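DNA-3-methyladenine glycosidase II, putative (Deinococcus radiodurans, PDB 2YG9) belongs to the HhH-GPD superfamily of largely helical base excision DNA repair proteins and probably acts in the repair of DNA. Local coordinates at residues Asp39-Leu42 against Ala43-Ser47; Val109-Ser112 against Trp113-Arg117; Ser137-Pro140 against Asp141-Ile145; Ala146-Val149 against Gln150-Gly153. All coordinates share one frame; numbering follows the deposited sequence.

Interaction 1 (Asp39-Leu42 against Ala43-Ser47); sequences DPVL and AQVTS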
loop_
_atom_site.group_PDB
_atom_site.type_symbol
_atom_site.label_atom_id
_atom_site.label_comp_id
_atom_site.label_asym_id
_atom_site.label_seq_id
_atom_site.Cartn_x
_atom_site.Cartn_y
_atom_site.Cartn_z
ATOM N N ASP A 39 8.524 17.122 14.654
ATOM C CA ASP A 39 8.779 16.058 15.590
ATOM C C ASP A 39 10.273 15.856 15.446
ATOM O O ASP A 39 10.739 15.469 14.397
ATOM C CB ASP A 39 7.954 14.821 15.170
ATOM C CG ASP A 39 8.273 13.567 15.955
ATOM O OD1 ASP A 39 9.214 13.527 16.772
ATOM O OD2 ASP A 39 7.531 12.575 15.742
ATOM N N PRO A 40 11.048 16.180 16.496
ATOM C CA PRO A 40 12.516 16.015 16.427
ATOM C C PRO A 40 13.000 14.619 16.011
ATOM O O PRO A 40 14.060 14.496 15.412
ATOM C CB PRO A 40 12.978 16.402 17.835
ATOM C CG PRO A 40 11.755 16.523 18.651
ATOM C CD PRO A 40 10.602 16.759 17.765
ATOM N N VAL A 41 12.222 13.564 16.273
ATOM C CA VAL A 41 12.598 12.234 15.813
ATOM C C VAL A 41 12.617 12.197 14.290
ATOM O O VAL A 41 13.622 11.798 13.675
ATOM C CB VAL A 41 11.691 11.122 16.424
ATOM C CG1 VAL A 41 11.965 9.730 15.758
ATOM C CG2 VAL A 41 11.915 11.067 17.916
ATOM N N LEU A 42 11.529 12.651 13.674
ATOM C CA LEU A 42 11.421 12.645 12.225
ATOM C C LEU A 42 12.303 13.718 11.577
ATOM O O LEU A 42 12.794 13.509 10.468
ATOM C CB LEU A 42 9.959 12.746 11.759
ATOM C CG LEU A 42 9.039 11.545 12.024
ATOM C CD1 LEU A 42 7.766 11.668 11.149
ATOM C CD2 LEU A 42 9.760 10.190 11.760
ATOM N N ALA A 43 12.584 14.822 12.271
ATOM C CA ALA A 43 13.581 15.754 11.750
ATOM C C ALA A 43 14.912 15.056 11.526
ATOM O O ALA A 43 15.519 15.247 10.483
ATOM C CB ALA A 43 13.754 16.973 12.676
ATOM N N GLN A 44 15.330 14.233 12.480
ATOM C CA GLN A 44 16.560 13.435 12.385
ATOM C C GLN A 44 16.425 12.300 11.351
ATOM O O GLN A 44 17.286 12.108 10.515
ATOM C CB GLN A 44 16.913 12.791 13.740
ATOM C CG GLN A 44 17.858 13.586 14.661
ATOM C CD GLN A 44 18.883 12.691 15.440
ATOM O OE1 GLN A 44 19.885 12.161 14.855
ATOM N NE2 GLN A 44 18.696 12.603 16.761
ATOM N N VAL A 45 15.334 11.550 11.425
ATOM C CA VAL A 45 15.122 10.435 10.489
ATOM C C VAL A 45 15.094 10.929 9.036
ATOM O O VAL A 45 15.709 10.324 8.194
ATOM C CB VAL A 45 13.868 9.630 10.827
ATOM C CG1 VAL A 45 13.402 8.791 9.612
ATOM C CG2 VAL A 45 14.109 8.747 12.075
ATOM N N THR A 46 14.402 12.028 8.760
ATOM C CA THR A 46 14.307 12.568 7.400
ATOM C C THR A 46 15.692 13.052 6.896
ATOM O O THR A 46 16.037 12.800 5.736
ATOM C CB THR A 46 13.231 13.715 7.237
ATOM O OG1 THR A 46 13.501 14.793 8.149
ATOM C CG2 THR A 46 11.770 13.207 7.458
ATOM N N SER A 47 16.488 13.715 7.737
ATOM C CA SER A 47 17.849 14.112 7.288
ATOM C C SER A 47 18.760 12.910 7.100
ATOM O O SER A 47 19.526 12.887 6.130
ATOM C CB SER A 47 18.498 15.185 8.145
ATOM O OG SER A 47 18.723 14.713 9.435
#
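Asp39 and Ala43 close the first turn of helix 40-49: the amide N of Ala43 donates to the carbonyl O of Asp39 over 2.9 Å. The same aspartate caps the helix with its side chain, since its OD1 takes the N-H of Val41 at 3.0 Å, coming from above the carboxylate plane. Its other oxygen, OD2, is held by Tyr188 and Trp200, which fixes the carboxylate between the helix start and the rest of the fold. Gln44 N reaches Pro40 O over 3.2 Å, the donor lying above the carbonyl plane, while the Gln44 side chain bends at chi2 and leads away. Val45 is gripped more tightly, its N being 2.8 Å from Val41 O in the plane of that carbonyl. Its CB also faces Leu42 CD2 at 4.2 Å, and the buried Val45 side chain also packs on Tyr210 and Asn214 of helix 204-219. Thr46 doubles the load on Leu42 O. Its backbone N bonds there, and its hydroxyl, folded between the backbone N and carbonyl carbon (chi1 57°), brings OG1 to within 2.7 Å of the same oxygen; Ala43 O, 3.1 Å from OG1, competes for that one proton. Ser47 N continues the series, to Ala43 O. Taken together, an aspartate N-cap, a proline in the first turn and successive i to i+4 bonds are the classical make-up of a helix amino terminus.

Interaction 2 (Val109-Ser112 against Trp113-Arg117); sequences VGLS and WAKVR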
loop_
_atom_site.group_PDB
_atom_site.type_symbol
_atom_site.label_atom_id
_atom_site.label_comp_id
_atom_site.label_asym_id
_atom_site.label_seq_id
_atom_site.Cartn_x
_atom_site.Cartn_y
_atom_site.Cartn_z
ATOM N N VAL A 109 -0.440 -19.974 -14.008
ATOM C CA VAL A 109 0.544 -18.921 -14.115
ATOM C C VAL A 109 1.438 -18.917 -12.915
ATOM O O VAL A 109 2.394 -18.188 -12.897
ATOM C CB VAL A 109 -0.068 -17.471 -14.325
ATOM C CG1 VAL A 109 -0.864 -17.427 -15.611
ATOM C CG2 VAL A 109 -0.864 -16.994 -13.076
ATOM N N GLY A 110 1.103 -19.699 -11.895
ATOM C CA GLY A 110 1.929 -19.796 -10.702
ATOM C C GLY A 110 1.312 -19.296 -9.428
ATOM O O GLY A 110 1.980 -19.290 -8.397
ATOM N N LEU A 111 0.043 -18.912 -9.466
ATOM C CA LEU A 111 -0.625 -18.383 -8.285
ATOM C C LEU A 111 -1.030 -19.470 -7.314
ATOM O O LEU A 111 -1.532 -20.501 -7.699
ATOM C CB LEU A 111 -1.873 -17.583 -8.665
ATOM C CG LEU A 111 -1.659 -16.263 -9.397
ATOM C CD1 LEU A 111 -2.993 -15.681 -9.755
ATOM C CD2 LEU A 111 -0.862 -15.211 -8.559
ATOM N N SER A 112 -0.826 -19.221 -6.039
ATOM C CA SER A 112 -1.427 -20.079 -5.001
ATOM C C SER A 112 -2.961 -20.057 -5.147
ATOM O O SER A 112 -3.512 -19.127 -5.727
ATOM C CB SER A 112 -1.027 -19.533 -3.657
ATOM O OG SER A 112 -1.610 -18.281 -3.457
ATOM N N TRP A 113 -3.644 -21.069 -4.633
ATOM C CA TRP A 113 -5.092 -21.064 -4.626
ATOM C C TRP A 113 -5.662 -19.851 -3.888
ATOM O O TRP A 113 -6.634 -19.273 -4.358
ATOM C CB TRP A 113 -5.645 -22.347 -4.009
ATOM C CG TRP A 113 -5.533 -23.512 -4.947
ATOM C CD1 TRP A 113 -4.727 -24.588 -4.801
ATOM C CD2 TRP A 113 -6.228 -23.688 -6.186
ATOM N NE1 TRP A 113 -4.879 -25.448 -5.863
ATOM C CE2 TRP A 113 -5.810 -24.936 -6.720
ATOM C CE3 TRP A 113 -7.197 -22.934 -6.881
ATOM C CZ2 TRP A 113 -6.307 -25.440 -7.910
ATOM C CZ3 TRP A 113 -7.681 -23.419 -8.069
ATOM C CH2 TRP A 113 -7.244 -24.663 -8.581
ATOM N N ALA A 114 -5.064 -19.482 -2.756
ATOM C CA ALA A 114 -5.448 -18.265 -2.040
ATOM C C ALA A 114 -5.468 -17.020 -2.976
ATOM O O ALA A 114 -6.423 -16.262 -3.006
ATOM C CB ALA A 114 -4.498 -18.031 -0.851
ATOM N N LYS A 115 -4.389 -16.815 -3.725
ATOM C CA LYS A 115 -4.277 -15.684 -4.646
ATOM C C LYS A 115 -5.225 -15.809 -5.815
ATOM O O LYS A 115 -5.857 -14.838 -6.162
ATOM C CB LYS A 115 -2.835 -15.505 -5.150
ATOM C CG LYS A 115 -1.869 -14.971 -4.134
ATOM C CD LYS A 115 -0.448 -15.171 -4.616
ATOM C CE LYS A 115 0.648 -14.579 -3.685
ATOM N NZ LYS A 115 1.984 -14.673 -4.350
ATOM N N VAL A 116 -5.416 -17.023 -6.363
ATOM C CA VAL A 116 -6.474 -17.255 -7.380
ATOM C C VAL A 116 -7.834 -16.747 -6.930
ATOM O O VAL A 116 -8.531 -16.034 -7.647
ATOM C CB VAL A 116 -6.573 -18.769 -7.816
ATOM C CG1 VAL A 116 -7.805 -19.025 -8.715
ATOM C CG2 VAL A 116 -5.303 -19.181 -8.517
ATOM N N ARG A 117 -8.196 -17.096 -5.713
ATOM C CA ARG A 117 -9.481 -16.771 -5.131
ATOM C C ARG A 117 -9.637 -15.277 -4.923
ATOM O O ARG A 117 -10.696 -14.690 -5.214
ATOM C CB ARG A 117 -9.637 -17.487 -3.787
ATOM C CG ARG A 117 -10.844 -17.055 -2.967
ATOM C CD ARG A 117 -11.018 -17.920 -1.692
ATOM N NE ARG A 117 -11.343 -19.314 -2.020
ATOM C CZ ARG A 117 -12.519 -19.756 -2.469
ATOM N NH1 ARG A 117 -13.526 -18.904 -2.685
ATOM N NH2 ARG A 117 -12.694 -21.068 -2.714
#
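A local capping contact, with Leu111 and Ser112 meeting Lys115 and Val116, starts helix 113-127 directly after the tight turn that ends helix 103-108. Ser112 is the N-cap. Its hydroxyl lies between its own backbone N and carbonyl carbon (chi1 66°), a torsion that brings OG to the amide N of Lys115, 3.2 Å away, with an N-H...O angle of 162°. The carbonyl O of the same serine takes the N-H of Val116 at 2.9 Å, almost straight, so side chain and carbonyl of Ser112 both hold the first turn. Alongside, Leu111 lays CB against Val116 CG2 (3.8 Å), and its CD2 approaches Lys115 CB at 3.9 Å as the two side chains cross at about a right angle. The lysine chain then runs out extended, passing Ser112 OG, and its NZ is bound by the carbonyl oxygens of Ala70 and Gln72; the end of helix 61-71 would probably favour the charge there. Trp113 turns the other way, to a cation-pi contact with Arg107. Gly110, with positive phi, closes helix 103-108 in a Schellman motif, and a serine N-cap follows at once, a pairing of helix-stop and helix-start signals that joins two successive helices.

Interaction 3 (Ser137-Pro140 against Asp141-Ile145); sequences SGQP and DELVI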
loop_
_atom_site.group_PDB
_atom_site.type_symbol
_atom_site.label_atom_id
_atom_site.label_comp_id
_atom_site.label_asym_id
_atom_site.label_seq_id
_atom_site.Cartn_x
_atom_site.Cartn_y
_atom_site.Cartn_z
ATOM N N SER A 137 -11.227 7.901 -6.381
ATOM C CA SER A 137 -10.632 9.198 -6.052
ATOM C C SER A 137 -11.441 9.969 -5.074
ATOM O O SER A 137 -10.891 10.791 -4.352
ATOM C CB SER A 137 -10.502 10.090 -7.302
ATOM O OG SER A 137 -9.200 9.987 -7.806
ATOM N N GLY A 138 -12.749 9.768 -5.117
ATOM C CA GLY A 138 -13.665 10.501 -4.263
ATOM C C GLY A 138 -14.047 9.800 -2.979
ATOM O O GLY A 138 -14.707 10.396 -2.142
ATOM N N GLN A 139 -13.614 8.550 -2.799
ATOM C CA GLN A 139 -13.987 7.769 -1.609
ATOM C C GLN A 139 -13.031 8.000 -0.441
ATOM O O GLN A 139 -11.823 7.932 -0.628
ATOM C CB GLN A 139 -14.007 6.286 -1.949
ATOM C CG GLN A 139 -14.986 5.914 -3.058
ATOM C CD GLN A 139 -16.300 5.417 -2.502
ATOM O OE1 GLN A 139 -17.282 6.175 -2.396
ATOM N NE2 GLN A 139 -16.321 4.142 -2.100
ATOM N N PRO A 140 -13.556 8.277 0.767
ATOM C CA PRO A 140 -12.688 8.329 1.949
ATOM C C PRO A 140 -11.932 7.034 2.161
ATOM O O PRO A 140 -12.466 5.957 1.863
ATOM C CB PRO A 140 -13.677 8.517 3.110
ATOM C CG PRO A 140 -14.835 9.127 2.535
ATOM C CD PRO A 140 -14.951 8.571 1.131
ATOM N N ASP A 141 -10.721 7.149 2.704
ATOM C CA ASP A 141 -9.819 6.010 2.979
ATOM C C ASP A 141 -10.576 4.824 3.575
ATOM O O ASP A 141 -10.490 3.684 3.105
ATOM C CB ASP A 141 -8.727 6.382 3.985
ATOM C CG ASP A 141 -7.703 7.334 3.449
ATOM O OD1 ASP A 141 -7.868 7.904 2.364
ATOM O OD2 ASP A 141 -6.693 7.540 4.165
ATOM N N GLU A 142 -11.313 5.092 4.637
ATOM C CA GLU A 142 -11.988 4.015 5.366
ATOM C C GLU A 142 -13.046 3.249 4.579
ATOM O O GLU A 142 -13.270 2.054 4.803
ATOM C CB GLU A 142 -12.565 4.578 6.665
ATOM C CG GLU A 142 -11.446 4.837 7.704
ATOM C CD GLU A 142 -10.768 3.555 8.150
ATOM O OE1 GLU A 142 -11.458 2.595 8.522
ATOM O OE2 GLU A 142 -9.534 3.501 8.156
ATOM N N LEU A 143 -13.719 3.950 3.681
ATOM C CA LEU A 143 -14.710 3.315 2.821
ATOM C C LEU A 143 -14.036 2.420 1.771
ATOM O O LEU A 143 -14.529 1.329 1.485
ATOM C CB LEU A 143 -15.598 4.339 2.118
ATOM C CG LEU A 143 -16.526 5.268 2.925
ATOM C CD1 LEU A 143 -17.434 6.021 1.951
ATOM C CD2 LEU A 143 -17.412 4.602 4.018
ATOM N N VAL A 144 -12.921 2.883 1.187
ATOM C CA VAL A 144 -12.124 2.035 0.288
ATOM C C VAL A 144 -11.607 0.800 1.045
ATOM O O VAL A 144 -11.711 -0.342 0.588
ATOM C CB VAL A 144 -10.970 2.830 -0.364
ATOM C CG1 VAL A 144 -10.092 1.923 -1.317
ATOM C CG2 VAL A 144 -11.539 4.079 -1.104
ATOM N N ILE A 145 -11.051 1.046 2.218
ATOM C CA ILE A 145 -10.549 -0.021 3.081
ATOM C C ILE A 145 -11.618 -1.066 3.340
ATOM O O ILE A 145 -11.382 -2.255 3.110
ATOM C CB ILE A 145 -9.904 0.517 4.399
ATOM C CG1 ILE A 145 -8.612 1.280 4.037
ATOM C CG2 ILE A 145 -9.599 -0.673 5.371
ATOM C CD1 ILE A 145 -8.060 2.241 5.123
#
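Pro140 O is the polar centre of this contact, facing the first turn of helix 141-149. Val144 N donates to it over 3.2 Å in a nearly straight bond (167°), and Leu143 N adds a weak one at 3.0 Å. Pro140 sits at the N-cap position. Apolar contacts flank this carbonyl. The Pro140 ring and the Leu143 side chain lie side by side and point the same way, with CD of the proline 3.7 Å from CD1 of the leucine. Separately, Val144 CG2 meets Gln139 CB at 3.4 Å; with CG1 anti to the backbone N (chi1 179°), CG2 is left beside that N, on the side of Gln139 and of Pro140 O, 3.6 Å away. Charged groups take partners beyond the turn. Asp141 OD1 forms a salt bridge with Arg169 NH1, which also donates to Gln139 O and so clasps the loop and the start of the helix together, while Glu142 OE2 pairs with Arg156 NH2. In the chain this turn follows helix 113-127 and starts helix 141-149; Leu163 of helix 156-166 packs on Asp141, Val144 and Ile145, and Leu19 from the N-terminal loop touches Pro140, Glu142 and Leu143.

Interaction 4 (Ala146-Val149 against Gln150-Gly153); sequences AELV and QLPG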
loop_
_atom_site.group_PDB
_atom_site.type_symbol
_atom_site.label_atom_id
_atom_site.label_comp_id
_atom_site.label_asym_id
_atom_site.label_seq_id
_atom_site.Cartn_x
_atom_site.Cartn_y
_atom_site.Cartn_z
ATOM N N ALA A 146 -12.790 -0.644 3.785
ATOM C CA ALA A 146 -13.827 -1.581 4.184
ATOM C C ALA A 146 -14.237 -2.469 2.999
ATOM O O ALA A 146 -14.467 -3.672 3.165
ATOM C CB ALA A 146 -15.043 -0.830 4.738
ATOM N N GLU A 147 -14.315 -1.895 1.799
ATOM C CA GLU A 147 -14.706 -2.699 0.646
ATOM C C GLU A 147 -13.637 -3.686 0.220
ATOM O O GLU A 147 -13.953 -4.798 -0.211
ATOM C CB GLU A 147 -15.109 -1.816 -0.540
ATOM C CG GLU A 147 -16.409 -1.060 -0.339
ATOM C CD GLU A 147 -17.566 -1.915 0.195
ATOM O OE1 GLU A 147 -17.980 -2.909 -0.487
ATOM O OE2 GLU A 147 -18.059 -1.578 1.312
ATOM N N LEU A 148 -12.368 -3.267 0.272
ATOM C CA LEU A 148 -11.259 -4.182 -0.028
ATOM C C LEU A 148 -11.158 -5.335 0.975
ATOM O O LEU A 148 -10.966 -6.505 0.592
ATOM C CB LEU A 148 -9.941 -3.420 -0.092
ATOM C CG LEU A 148 -9.785 -2.498 -1.300
ATOM C CD1 LEU A 148 -8.547 -1.663 -1.076
ATOM C CD2 LEU A 148 -9.707 -3.283 -2.596
ATOM N N VAL A 149 -11.273 -5.004 2.262
ATOM C CA VAL A 149 -11.274 -5.982 3.357
ATOM C C VAL A 149 -12.289 -7.109 3.172
ATOM O O VAL A 149 -12.024 -8.227 3.578
ATOM C CB VAL A 149 -11.468 -5.283 4.761
ATOM C CG1 VAL A 149 -11.884 -6.286 5.883
ATOM C CG2 VAL A 149 -10.157 -4.572 5.125
ATOM N N GLN A 150 -13.416 -6.816 2.544
ATOM C CA GLN A 150 -14.454 -7.858 2.321
ATOM C C GLN A 150 -14.018 -8.931 1.349
ATOM O O GLN A 150 -14.621 -9.998 1.300
ATOM C CB GLN A 150 -15.779 -7.252 1.842
ATOM C CG GLN A 150 -16.525 -6.598 2.944
ATOM C CD GLN A 150 -16.707 -7.495 4.191
ATOM O OE1 GLN A 150 -17.401 -8.537 4.129
ATOM N NE2 GLN A 150 -16.059 -7.104 5.320
ATOM N N LEU A 151 -12.963 -8.675 0.588
ATOM C CA LEU A 151 -12.459 -9.670 -0.356
ATOM C C LEU A 151 -11.628 -10.687 0.410
ATOM O O LEU A 151 -10.876 -10.294 1.332
ATOM C CB LEU A 151 -11.617 -9.014 -1.458
ATOM C CG LEU A 151 -12.362 -7.978 -2.322
ATOM C CD1 LEU A 151 -11.369 -7.231 -3.236
ATOM C CD2 LEU A 151 -13.478 -8.658 -3.103
ATOM N N PRO A 152 -11.731 -11.984 0.035
ATOM C CA PRO A 152 -10.947 -13.010 0.732
ATOM C C PRO A 152 -9.458 -12.780 0.473
ATOM O O PRO A 152 -9.095 -12.452 -0.652
ATOM C CB PRO A 152 -11.387 -14.309 0.071
ATOM C CG PRO A 152 -11.895 -13.908 -1.292
ATOM C CD PRO A 152 -12.512 -12.547 -1.082
ATOM N N GLY A 153 -8.625 -12.914 1.500
ATOM C CA GLY A 153 -7.164 -12.751 1.350
ATOM C C GLY A 153 -6.667 -11.318 1.452
ATOM O O GLY A 153 -5.448 -11.072 1.451
#
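Leu148 O and the amide N of Leu151 are hydrogen-bonded where helix 141-149 gives way to loop: the bond is 2.9 Å long with an N-H...O angle of 156°, and the donor stands above the carbonyl plane. One step earlier, Gln150 N is shared between two carbonyls, weakly in both cases, at 3.4 Å from Ala146 O and 3.5 Å from Glu147 O. The pattern thus slides from i to i+4 towards i to i+3 as the helix ends. Aliphatic groups crowd the same carbonyls: Gln150 CG lies 3.6 Å from Ala146 O, and Leu151 CB comes to 3.3 Å from Leu148 O. Leu151 CG, anti to its own carbonyl carbon (chi1 -60°), keeps the branch beside that oxygen, and CD1 faces Leu148 CD2 at 4.3 Å. Pro152 has no N-H to offer, but its O accepts from Thr118 OG1. Leu151, Pro152 and Gly153 begin the hairpin of what is very probably the family's helix-hairpin-helix motif. Leu148 packs on Ala159 and Phe162 of helix 156-166, whereas Leu151 rests on Ala122 and Ala125 and Pro152 on Ala121, all of helix 113-127.

From the N terminus the four contacts follow in series, each a local turn, and none nests in or crosses another. Interaction 1 begins helix 40-49, about 30 Å from interaction 2 by nearest atoms and on the opposite side of the chain's centre. Interaction 2 closes the short link between helices 103-108 and 113-127. Interactions 3 and 4 adjoin in sequence and mark the start and end of helix 141-149. Across the fold, interaction 2 meets interaction 4 where, in one of two modelled conformers of the arginine, Arg117 CG lies 3.7 Å from Pro152 CG, linking the start of helix 113-127 to the loop that leads into helix 156-166.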